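Local coordinates for protein pectate lyase 1 (Juniperus ashei, PDB 1PXZ) that cleaves pectate, the (1→4)-linked alpha-D-galacturonan, by elimination with calcium as cofactor, though only weakly, and is the major allergen of cedar pollen, at residues A[57-65]-A[80-90]; A[104-112]-A[147-155]. All coordinates share one frame; numbering follows the deposited sequence.

Interaction 1 (A[57-65]-A[80-90]); sequences TLRYGATRE and LKMPLYVAGHK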
loop_
_atom_site.group_PDB
_atom_site.type_symbol
_atom_site.label_atom_id
_atom_site.label_comp_id
_atom_site.label_asym_id
_atom_site.label_seq_id
_atom_site.Cartn_x
_atom_site.Cartn_y
_atom_site.Cartn_z
ATOM N N THR A 57 18.231 -7.947 14.956
ATOM C CA THR A 57 18.120 -6.999 13.845
ATOM C C THR A 57 16.786 -7.167 13.135
ATOM O O THR A 57 16.102 -8.180 13.327
ATOM C CB THR A 57 19.230 -7.166 12.781
ATOM O OG1 THR A 57 19.213 -8.519 12.310
ATOM C CG2 THR A 57 20.584 -6.862 13.413
ATOM N N LEU A 58 16.444 -6.184 12.304
ATOM C CA LEU A 58 15.163 -6.270 11.587
ATOM C C LEU A 58 15.175 -7.418 10.600
ATOM O O LEU A 58 14.222 -8.199 10.453
ATOM C CB LEU A 58 14.915 -4.917 10.907
ATOM C CG LEU A 58 13.695 -4.878 9.981
ATOM C CD1 LEU A 58 12.445 -5.257 10.753
ATOM C CD2 LEU A 58 13.559 -3.493 9.343
ATOM N N ARG A 59 16.286 -7.580 9.855
ATOM C CA ARG A 59 16.295 -8.626 8.831
ATOM C C ARG A 59 16.219 -10.010 9.450
ATOM O O ARG A 59 15.574 -10.895 8.896
ATOM C CB ARG A 59 17.521 -8.535 7.924
ATOM C CG ARG A 59 17.499 -9.544 6.764
ATOM C CD ARG A 59 18.805 -9.392 5.978
ATOM N NE ARG A 59 18.975 -8.043 5.435
ATOM C CZ ARG A 59 18.519 -7.668 4.249
ATOM N NH1 ARG A 59 17.860 -8.511 3.460
ATOM N NH2 ARG A 59 18.730 -6.428 3.844
ATOM N N TYR A 60 16.859 -10.228 10.600
ATOM C CA TYR A 60 16.676 -11.548 11.226
ATOM C C TYR A 60 15.213 -11.820 11.511
ATOM O O TYR A 60 14.670 -12.873 11.219
ATOM C CB TYR A 60 17.481 -11.594 12.529
ATOM C CG TYR A 60 17.441 -12.921 13.266
ATOM C CD1 TYR A 60 18.383 -13.910 13.002
ATOM C CD2 TYR A 60 16.473 -13.185 14.227
ATOM C CE1 TYR A 60 18.365 -15.133 13.667
ATOM C CE2 TYR A 60 16.446 -14.398 14.891
ATOM C CZ TYR A 60 17.387 -15.359 14.612
ATOM O OH TYR A 60 17.322 -16.552 15.302
ATOM N N GLY A 61 14.496 -10.903 12.154
ATOM C CA GLY A 61 13.114 -11.297 12.445
ATOM C C GLY A 61 12.283 -11.416 11.181
ATOM O O GLY A 61 11.417 -12.289 11.063
ATOM N N ALA A 62 12.533 -10.528 10.217
ATOM C CA ALA A 62 11.703 -10.518 9.001
ATOM C C ALA A 62 11.907 -11.757 8.151
ATOM O O ALA A 62 11.044 -12.126 7.362
ATOM C CB ALA A 62 12.006 -9.263 8.196
ATOM N N THR A 63 13.049 -12.457 8.276
ATOM C CA THR A 63 13.283 -13.607 7.421
ATOM C C THR A 63 12.978 -14.942 8.102
ATOM O O THR A 63 13.161 -15.992 7.469
ATOM C CB THR A 63 14.758 -13.666 6.943
ATOM O OG1 THR A 63 15.609 -13.555 8.092
ATOM C CG2 THR A 63 15.067 -12.491 6.025
ATOM N N ARG A 64 12.539 -14.936 9.358
ATOM C CA ARG A 64 12.297 -16.234 9.990
ATOM C C ARG A 64 11.120 -16.928 9.321
ATOM O O ARG A 64 10.180 -16.304 8.816
ATOM C CB ARG A 64 12.029 -16.099 11.489
ATOM C CG ARG A 64 13.168 -15.602 12.346
ATOM C CD ARG A 64 14.482 -16.366 12.206
ATOM N NE ARG A 64 15.253 -15.800 11.095
ATOM C CZ ARG A 64 16.392 -16.288 10.621
ATOM N NH1 ARG A 64 16.967 -17.374 11.140
ATOM N NH2 ARG A 64 16.985 -15.681 9.601
ATOM N N GLU A 65 11.130 -18.268 9.322
ATOM C CA GLU A 65 9.956 -18.976 8.814
ATOM C C GLU A 65 8.813 -18.898 9.814
ATOM O O GLU A 65 7.646 -18.819 9.427
ATOM C CB GLU A 65 10.293 -20.439 8.499
ATOM C CG GLU A 65 10.586 -20.716 7.035
ATOM C CD GLU A 65 10.715 -19.492 6.146
ATOM O OE1 GLU A 65 11.799 -18.844 6.129
ATOM O OE2 GLU A 65 9.705 -19.197 5.450
ATOM N N LEU A 80 19.166 -0.004 5.209
ATOM C CA LEU A 80 19.475 -1.379 4.805
ATOM C C LEU A 80 20.573 -1.450 3.762
ATOM O O LEU A 80 20.769 -0.523 2.964
ATOM C CB LEU A 80 18.210 -2.061 4.274
ATOM C CG LEU A 80 17.054 -2.170 5.264
ATOM C CD1 LEU A 80 15.772 -2.507 4.515
ATOM C CD2 LEU A 80 17.346 -3.219 6.327
ATOM N N LYS A 81 21.294 -2.576 3.721
ATOM C CA LYS A 81 22.397 -2.684 2.778
ATOM C C LYS A 81 21.977 -3.369 1.479
ATOM O O LYS A 81 22.661 -3.221 0.470
ATOM C CB LYS A 81 23.561 -3.481 3.355
ATOM C CG LYS A 81 24.277 -2.846 4.543
ATOM C CD LYS A 81 25.553 -3.627 4.808
ATOM C CE LYS A 81 26.428 -2.978 5.863
ATOM N NZ LYS A 81 25.699 -2.688 7.122
ATOM N N MET A 82 20.883 -4.123 1.546
ATOM C CA MET A 82 20.315 -4.799 0.393
ATOM C C MET A 82 18.788 -4.816 0.519
ATOM O O MET A 82 18.297 -4.543 1.617
ATOM C CB MET A 82 20.846 -6.230 0.286
ATOM C CG MET A 82 22.334 -6.297 -0.068
ATOM S SD MET A 82 22.701 -5.761 -1.746
ATOM C CE MET A 82 22.036 -7.134 -2.691
ATOM N N PRO A 83 18.054 -5.123 -0.530
ATOM C CA PRO A 83 16.589 -5.241 -0.383
ATOM C C PRO A 83 16.220 -6.174 0.766
ATOM O O PRO A 83 16.844 -7.214 0.965
ATOM C CB PRO A 83 16.185 -5.874 -1.719
ATOM C CG PRO A 83 17.207 -5.349 -2.685
ATOM C CD PRO A 83 18.508 -5.390 -1.905
ATOM N N LEU A 84 15.251 -5.804 1.586
ATOM C CA LEU A 84 14.835 -6.675 2.675
ATOM C C LEU A 84 13.636 -7.487 2.209
ATOM O O LEU A 84 12.576 -6.885 2.021
ATOM C CB LEU A 84 14.451 -5.852 3.891
ATOM C CG LEU A 84 13.752 -6.603 5.026
ATOM C CD1 LEU A 84 14.545 -7.833 5.440
ATOM C CD2 LEU A 84 13.537 -5.668 6.210
ATOM N N TYR A 85 13.839 -8.785 2.039
ATOM C CA TYR A 85 12.725 -9.675 1.743
ATOM C C TYR A 85 12.057 -10.103 3.044
ATOM O O TYR A 85 12.725 -10.608 3.950
ATOM C CB TYR A 85 13.238 -10.882 0.960
ATOM C CG TYR A 85 13.486 -10.466 -0.468
ATOM C CD1 TYR A 85 12.441 -10.510 -1.380
ATOM C CD2 TYR A 85 14.745 -10.037 -0.858
ATOM C CE1 TYR A 85 12.643 -10.132 -2.692
ATOM C CE2 TYR A 85 14.944 -9.658 -2.173
ATOM C CZ TYR A 85 13.901 -9.708 -3.071
ATOM O OH TYR A 85 14.106 -9.329 -4.381
ATOM N N VAL A 86 10.758 -9.870 3.123
ATOM C CA VAL A 86 9.966 -10.134 4.313
ATOM C C VAL A 86 9.210 -11.452 4.125
ATOM O O VAL A 86 8.410 -11.598 3.185
ATOM C CB VAL A 86 8.963 -9.013 4.636
ATOM C CG1 VAL A 86 8.137 -9.392 5.872
ATOM C CG2 VAL A 86 9.624 -7.660 4.886
ATOM N N ALA A 87 9.424 -12.436 4.979
ATOM C CA ALA A 87 8.775 -13.738 4.849
ATOM C C ALA A 87 7.282 -13.669 5.109
ATOM O O ALA A 87 6.710 -12.684 5.588
ATOM C CB ALA A 87 9.481 -14.702 5.815
ATOM N N GLY A 88 6.536 -14.742 4.838
ATOM C CA GLY A 88 5.097 -14.673 5.135
ATOM C C GLY A 88 4.820 -14.810 6.625
ATOM O O GLY A 88 5.741 -15.161 7.377
ATOM N N HIS A 89 3.590 -14.538 7.041
ATOM C CA HIS A 89 3.168 -14.591 8.437
ATOM C C HIS A 89 4.037 -13.689 9.293
ATOM O O HIS A 89 4.639 -14.056 10.296
ATOM C CB HIS A 89 3.200 -16.046 8.948
ATOM C CG HIS A 89 2.095 -16.800 8.240
ATOM N ND1 HIS A 89 2.283 -17.521 7.099
ATOM C CD2 HIS A 89 0.777 -16.867 8.539
ATOM C CE1 HIS A 89 1.122 -18.043 6.716
ATOM N NE2 HIS A 89 0.205 -17.658 7.574
ATOM N N LYS A 90 4.132 -12.431 8.845
ATOM C CA LYS A 90 4.913 -11.459 9.595
ATOM C C LYS A 90 4.078 -10.187 9.763
ATOM O O LYS A 90 3.361 -9.875 8.812
ATOM C CB LYS A 90 6.203 -11.057 8.880
ATOM C CG LYS A 90 7.244 -12.154 8.701
ATOM C CD LYS A 90 7.762 -12.639 10.042
ATOM C CE LYS A 90 8.703 -13.828 9.859
ATOM N NZ LYS A 90 7.890 -15.037 9.487
HETATM O O HOH W 1 15.747 -10.573 3.239
HETATM O O HOH W 2 7.087 -17.583 6.918
HETATM O O HOH W 3 7.464 -17.291 3.724
#

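Interaction 2 (A[104-112]-A[147-155]); sequences GGPCLFMRK and AQDGDAITM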
loop_
_atom_site.group_PDB
_atom_site.type_symbol
_atom_site.label_atom_id
_atom_site.label_comp_id
_atom_site.label_asym_id
_atom_site.label_seq_id
_atom_site.Cartn_x
_atom_site.Cartn_y
_atom_site.Cartn_z
ATOM N N GLY A 104 18.471 6.421 1.937
ATOM C CA GLY A 104 19.475 6.134 0.926
ATOM C C GLY A 104 19.689 4.668 0.614
ATOM O O GLY A 104 20.433 4.323 -0.313
ATOM N N GLY A 105 19.056 3.748 1.355
ATOM C CA GLY A 105 19.216 2.332 1.047
ATOM C C GLY A 105 17.937 1.783 0.423
ATOM O O GLY A 105 16.955 2.522 0.321
ATOM N N PRO A 106 17.962 0.522 0.013
ATOM C CA PRO A 106 16.777 -0.167 -0.491
ATOM C C PRO A 106 15.790 -0.419 0.655
ATOM O O PRO A 106 16.144 -0.275 1.814
ATOM C CB PRO A 106 17.293 -1.498 -1.036
ATOM C CG PRO A 106 18.652 -1.669 -0.461
ATOM C CD PRO A 106 19.167 -0.330 -0.028
ATOM N N CYS A 107 14.550 -0.781 0.298
ATOM C CA CYS A 107 13.504 -0.892 1.313
ATOM C C CYS A 107 12.864 -2.265 1.317
ATOM O O CYS A 107 13.612 -3.262 1.313
ATOM C CB CYS A 107 12.512 0.276 1.103
ATOM S SG CYS A 107 13.344 1.853 1.519
ATOM N N LEU A 108 11.543 -2.365 1.325
ATOM C CA LEU A 108 10.858 -3.610 1.655
ATOM C C LEU A 108 10.292 -4.338 0.441
ATOM O O LEU A 108 9.688 -3.727 -0.449
ATOM C CB LEU A 108 9.676 -3.365 2.606
ATOM C CG LEU A 108 10.031 -2.649 3.923
ATOM C CD1 LEU A 108 8.775 -2.424 4.749
ATOM C CD2 LEU A 108 11.093 -3.435 4.676
ATOM N N PHE A 109 10.520 -5.649 0.461
ATOM C CA PHE A 109 10.191 -6.518 -0.651
ATOM C C PHE A 109 9.456 -7.754 -0.148
ATOM O O PHE A 109 9.795 -8.333 0.873
ATOM C CB PHE A 109 11.452 -6.958 -1.419
ATOM C CG PHE A 109 12.127 -5.831 -2.191
ATOM C CD1 PHE A 109 12.862 -4.849 -1.541
ATOM C CD2 PHE A 109 12.016 -5.767 -3.569
ATOM C CE1 PHE A 109 13.472 -3.800 -2.207
ATOM C CE2 PHE A 109 12.615 -4.725 -4.255
ATOM C CZ PHE A 109 13.339 -3.762 -3.586
ATOM N N MET A 110 8.432 -8.151 -0.893
ATOM C CA MET A 110 7.732 -9.399 -0.590
ATOM C C MET A 110 7.571 -10.181 -1.890
ATOM O O MET A 110 7.091 -9.618 -2.889
ATOM C CB MET A 110 6.376 -9.117 0.052
ATOM C CG MET A 110 6.477 -8.620 1.500
ATOM S SD MET A 110 5.068 -7.558 1.867
ATOM C CE MET A 110 5.598 -6.059 1.006
ATOM N N ARG A 111 7.987 -11.447 -1.886
ATOM C CA ARG A 111 7.889 -12.197 -3.147
ATOM C C ARG A 111 7.412 -13.616 -2.864
ATOM O O ARG A 111 8.012 -14.357 -2.089
ATOM C CB ARG A 111 9.219 -12.209 -3.892
ATOM C CG ARG A 111 9.175 -12.991 -5.196
ATOM C CD ARG A 111 10.483 -13.747 -5.396
ATOM N NE ARG A 111 11.625 -12.850 -5.449
ATOM C CZ ARG A 111 12.882 -13.166 -5.162
ATOM N NH1 ARG A 111 13.185 -14.402 -4.787
ATOM N NH2 ARG A 111 13.834 -12.244 -5.252
ATOM N N LYS A 112 6.299 -14.007 -3.474
ATOM C CA LYS A 112 5.782 -15.354 -3.239
ATOM C C LYS A 112 5.575 -15.686 -1.768
ATOM O O LYS A 112 6.005 -16.741 -1.289
ATOM C CB LYS A 112 6.722 -16.391 -3.870
ATOM C CG LYS A 112 6.824 -16.273 -5.382
ATOM C CD LYS A 112 7.635 -17.435 -5.945
ATOM C CE LYS A 112 7.322 -17.665 -7.415
ATOM N NZ LYS A 112 6.419 -16.613 -7.963
ATOM N N ALA A 147 19.630 -5.952 -9.362
ATOM C CA ALA A 147 19.415 -4.562 -8.977
ATOM C C ALA A 147 17.937 -4.200 -8.955
ATOM O O ALA A 147 17.234 -4.452 -9.939
ATOM C CB ALA A 147 20.156 -3.650 -9.952
ATOM N N GLN A 148 17.420 -3.596 -7.885
ATOM C CA GLN A 148 15.980 -3.323 -7.863
ATOM C C GLN A 148 15.658 -1.830 -7.815
ATOM O O GLN A 148 16.410 -1.037 -7.278
ATOM C CB GLN A 148 15.299 -3.941 -6.641
ATOM C CG GLN A 148 15.615 -5.391 -6.350
ATOM C CD GLN A 148 15.010 -6.300 -7.402
ATOM O OE1 GLN A 148 15.732 -7.088 -8.011
ATOM N NE2 GLN A 148 13.702 -6.161 -7.577
ATOM N N ASP A 149 14.489 -1.452 -8.342
ATOM C CA ASP A 149 14.028 -0.070 -8.233
ATOM C C ASP A 149 13.949 0.369 -6.772
ATOM O O ASP A 149 13.722 -0.444 -5.883
ATOM C CB ASP A 149 12.650 0.089 -8.876
ATOM C CG ASP A 149 12.692 0.265 -10.381
ATOM O OD1 ASP A 149 13.767 0.078 -10.989
ATOM O OD2 ASP A 149 11.630 0.602 -10.955
ATOM N N GLY A 150 14.113 1.656 -6.534
ATOM C CA GLY A 150 13.967 2.288 -5.242
ATOM C C GLY A 150 12.517 2.524 -4.852
ATOM O O GLY A 150 12.090 3.663 -4.658
ATOM N N ASP A 151 11.766 1.435 -4.742
ATOM C CA ASP A 151 10.382 1.472 -4.303
ATOM C C ASP A 151 10.313 1.306 -2.796
ATOM O O ASP A 151 11.106 0.543 -2.233
ATOM C CB ASP A 151 9.548 0.357 -4.940
ATOM C CG ASP A 151 9.486 0.420 -6.454
ATOM O OD1 ASP A 151 9.523 1.532 -7.009
ATOM O OD2 ASP A 151 9.415 -0.646 -7.098
ATOM N N ALA A 152 9.371 1.967 -2.142
ATOM C CA ALA A 152 9.282 1.776 -0.694
ATOM C C ALA A 152 8.800 0.373 -0.333
ATOM O O ALA A 152 9.299 -0.275 0.573
ATOM C CB ALA A 152 8.349 2.807 -0.074
ATOM N N ILE A 153 7.779 -0.091 -1.045
ATOM C CA ILE A 153 7.210 -1.406 -0.759
ATOM C C ILE A 153 6.967 -2.124 -2.067
ATOM O O ILE A 153 6.275 -1.549 -2.928
ATOM C CB ILE A 153 5.889 -1.249 0.018
ATOM C CG1 ILE A 153 6.039 -0.614 1.402
ATOM C CG2 ILE A 153 5.183 -2.598 0.110
ATOM C CD1 ILE A 153 4.739 -0.283 2.102
ATOM N N THR A 154 7.524 -3.316 -2.223
ATOM C CA THR A 154 7.324 -4.018 -3.503
ATOM C C THR A 154 6.699 -5.381 -3.259
ATOM O O THR A 154 7.224 -6.081 -2.389
ATOM C CB THR A 154 8.655 -4.207 -4.251
ATOM O OG1 THR A 154 9.188 -2.925 -4.591
ATOM C CG2 THR A 154 8.432 -4.957 -5.557
ATOM N N MET A 155 5.638 -5.734 -3.978
ATOM C CA MET A 155 5.012 -7.046 -3.796
ATOM C C MET A 155 4.964 -7.779 -5.136
ATOM O O MET A 155 4.440 -7.224 -6.108
ATOM C CB MET A 155 3.603 -6.936 -3.208
ATOM C CG MET A 155 3.590 -6.489 -1.743
ATOM S SD MET A 155 1.906 -6.014 -1.231
ATOM C CE MET A 155 1.969 -4.333 -1.874
HETATM O O HOH W 4 13.850 -0.211 -2.335
HETATM O O HOH W 5 10.395 -2.216 -2.508
#

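Interaction 1 (A[57-65]-A[80-90])
Leu84 packs against Leu58, Arg59 and Ala62 where helix 58-63 rests on strand 84-85, an outermost strand of one sheet of the parallel beta-helix. This is the tight part. With CG anti to the backbone N (chi1 169°), Leu84 turns both methyls to the helix. CD2 meets Leu58 CD2 at 3.8 Å, the two side chains crossing at about a right angle, while CD1 touches Ala62 CB at 4.0 Å and also lies over one face of the Arg59 guanidinium, toward its rim. The small side chain of Ala62 suits a helix lying this close to the backbone of 84-87: Ala87 N donates to Ala62 O over 2.9 Å, almost straight at 171°. Arginine suits position 59 because its flat end can serve several carbonyls. NH1 bonds Pro83 O at 3.0 Å and NH2 bonds Met82 O at 2.9 Å, both acceptors lying in the guanidinium plane, and NE forms a salt bridge with Asp48; together they fix the group's rotation. The looser side is at Glu65, which is exposed, its OE1 bonded to Ser139 N; a water there accepts from Gly88 N while giving OE2 only a weak bond. Beside it Lys90 is a buried anchor, long enough to bring its ammonium group among backbone carbonyls, where NZ bonds Lys66 O, Gly88 O at 3.0 Å and Arg64 O at 2.7 Å.

Interaction 2 (A[104-112]-A[147-155])
Leu108 O is gripped from two quarters: Thr154 N donates to it over 2.8 Å, and a water donates a hydrogen bond to it. This is the ladder between successive coils of a parallel beta-helix, in which the axes of strands 108-111 and 153-155 approach to 4.8 Å with directions only 7° from parallel. Met110 N to Thr154 O and Leu108 N to Ala152 O continue the bonding. The same water donates to Asp151 O and accepts from Thr154 OG1, so the threonine's hydroxyl suits a place where its methyl-bearing carbon must also pack. The water's oxygen lies 3.4 Å above the ring plane of Phe109, over its centre. That ring, its CG anti to the carbonyl carbon (chi1 -69°), lies alongside Thr154, CD2 being 3.8 Å from Thr154 CB, and its far end reaches Gln148 CB, 3.6 Å from CZ. Tyr85 meets the same ring. Near this side lies the probable calcium site: Asp149 probably binds the ion, as do Asp173 and Asp177, on which Asp151 packs, its OD1 accepting from Gly174 N. On the other face Leu108, Ile153, Met110 and Met155 point into the core, the first three toward Val116, Leu118 and Ile123, while Met155 lies beside Ile176 of the next strand. Flexible, unbranched methionines fit here; Met110 CE bends across to Ile153 CG2 at 3.6 Å and presses unusually tightly on Met155 CG, at 3.4 Å.

After helix 5-9 and strand 39-43 the chain reaches helix 58-63, passes through strands 68-72 and 76-78, and comes back against the helix at 80-90, where interaction 1 closes a short loop of 14 residues. It then runs through strands 90-93 and 99-102 to 104-112. Interaction 2 closes a longer loop of 34 residues, holding strands 114-119 and 122-124 and the antiparallel pair 132-137 and 141-145. The loops follow in series, neither nesting nor crossing. Yet the contacts adjoin in space, probably hydrogen-bonded from Phe109 N to Leu84 O and from Val86 N to Phe109 O. Helix 58-63 and the first three strands of the eight-strand sheet (84-85, 108-111, 153-156) are thereby joined, down to the predicted calcium site.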